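Local coordinates for protein vascular endothelial growth factor homolog (Orf virus, PDB 2GNN) that acts as a secreted, disulfide-linked homodimeric growth factor that binds vascular endothelial growth factor receptors and induces endothelial proliferation, at the interface of chains A and B. Numbering follows the deposited sequence. Chains: chain A/B, Vascular endothelial growth factor homolog.

The interface of chains A and B. Residues chain A 44-45, 76-77; chain B 13, 16-17.
B:Trp13 swings its indole away from its own backbone N (chi1 -179°, CG beside the carbonyl carbon), from the start of helix 13-20 toward the A:Asn44-A:Pro45 peptide, while B:Val16, one turn later, holds CG1 opposite its backbone N (chi1 177°), pointing at the same proline. This is one of two symmetric patches in the disulfide-linked homodimer, where the N-terminal helix of one subunit packs against the other subunit of the PDGF/VEGF-type dimer. The indole N-H, B:Trp13 NE1, donates a hydrogen bond to the backbone oxygen A:Asn44 O at 3.1 Å. The bond is moderately bent, 152° at the hydrogen; the oxygen lies close to the indole plane, whereas the nitrogen sits well above the carbonyl plane. The peptide joining A:Asn44 to A:Pro45 is cis, which sets the proline CD next to the carbonyl oxygen. While the oxygen stays near the indole plane, A:Pro45 CD comes within 3.7 Å of B:Trp13 NE1 from one side of it. On the opposite face, near its rim, sits A:Leu77 CG from the end of strand 68-77, 4.3 Å from the ring plane. The side chains of A:Pro45 and B:Trp13 lie antiparallel alongside one another, and that of B:Val16 meets the proline at roughly a right angle. In this patch the partner hides 50 Å² of B:Trp13 and 40 Å² of A:Pro45. Farther along the helix, B:Leu17 reaches the A:Asn44 side chain by one methyl, with CD1 4.0 Å from the amide oxygen OD1. The apolar packing closes where B:Val16 CG1 rests 3.8 Å from A:Pro45 CG.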
# COMPACT_ATOMS: atom_id res chain seq x y z
N ASN A 44 10.72 0.53 -19.28
CA ASN A 44 10.48 -0.86 -18.90
C ASN A 44 11.31 -1.20 -17.66
O ASN A 44 12.53 -1.29 -17.74
CB ASN A 44 10.83 -1.79 -20.07
CG ASN A 44 10.29 -3.20 -19.90
OD1 ASN A 44 10.04 -3.66 -18.79
ND2 ASN A 44 10.10 -3.89 -21.01
N PRO A 45 10.64 -1.38 -16.50
CA PRO A 45 9.21 -1.27 -16.21
C PRO A 45 8.69 0.18 -16.07
O PRO A 45 9.46 1.07 -15.73
CB PRO A 45 9.07 -2.01 -14.88
CG PRO A 45 10.39 -1.80 -14.21
CD PRO A 45 11.41 -1.79 -15.31
N LEU A 76 16.70 1.01 -15.26
CA LEU A 76 15.46 0.86 -16.02
C LEU A 76 15.75 0.89 -17.51
O LEU A 76 16.63 1.61 -17.95
CB LEU A 76 14.47 1.97 -15.68
CG LEU A 76 13.68 1.88 -14.37
CD1 LEU A 76 14.39 2.61 -13.26
CD2 LEU A 76 12.30 2.46 -14.57
N LEU A 77 14.99 0.12 -18.29
CA LEU A 77 15.14 0.13 -19.74
C LEU A 77 14.46 1.34 -20.39
O LEU A 77 13.29 1.61 -20.13
CB LEU A 77 14.60 -1.16 -20.36
CG LEU A 77 15.57 -2.30 -20.71
CD1 LEU A 77 14.83 -3.37 -21.49
CD2 LEU A 77 16.76 -1.80 -21.53
N TRP B 13 18.32 -4.21 -12.71
CA TRP B 13 17.07 -4.29 -13.48
C TRP B 13 16.13 -5.45 -13.12
O TRP B 13 14.92 -5.24 -13.01
CB TRP B 13 17.35 -4.28 -14.99
CG TRP B 13 16.11 -4.32 -15.80
CD1 TRP B 13 15.22 -3.30 -16.00
CD2 TRP B 13 15.59 -5.45 -16.51
NE1 TRP B 13 14.19 -3.72 -16.79
CE2 TRP B 13 14.38 -5.04 -17.12
CE3 TRP B 13 16.03 -6.78 -16.70
CZ2 TRP B 13 13.60 -5.90 -17.90
CZ3 TRP B 13 15.26 -7.63 -17.48
CH2 TRP B 13 14.06 -7.19 -18.07
N VAL B 16 14.41 -4.57 -10.05
CA VAL B 16 13.48 -3.47 -10.32
C VAL B 16 12.19 -3.99 -10.95
O VAL B 16 11.08 -3.62 -10.54
CB VAL B 16 14.12 -2.37 -11.22
CG1 VAL B 16 13.10 -1.28 -11.55
CG2 VAL B 16 15.32 -1.75 -10.54
N LEU B 17 12.35 -4.87 -11.94
CA LEU B 17 11.23 -5.52 -12.62
C LEU B 17 10.39 -6.32 -11.64
O LEU B 17 9.18 -6.14 -11.56
CB LEU B 17 11.77 -6.41 -13.74
CG LEU B 17 10.74 -7.10 -14.63
CD1 LEU B 17 10.17 -6.12 -15.65
CD2 LEU B 17 11.39 -8.29 -15.32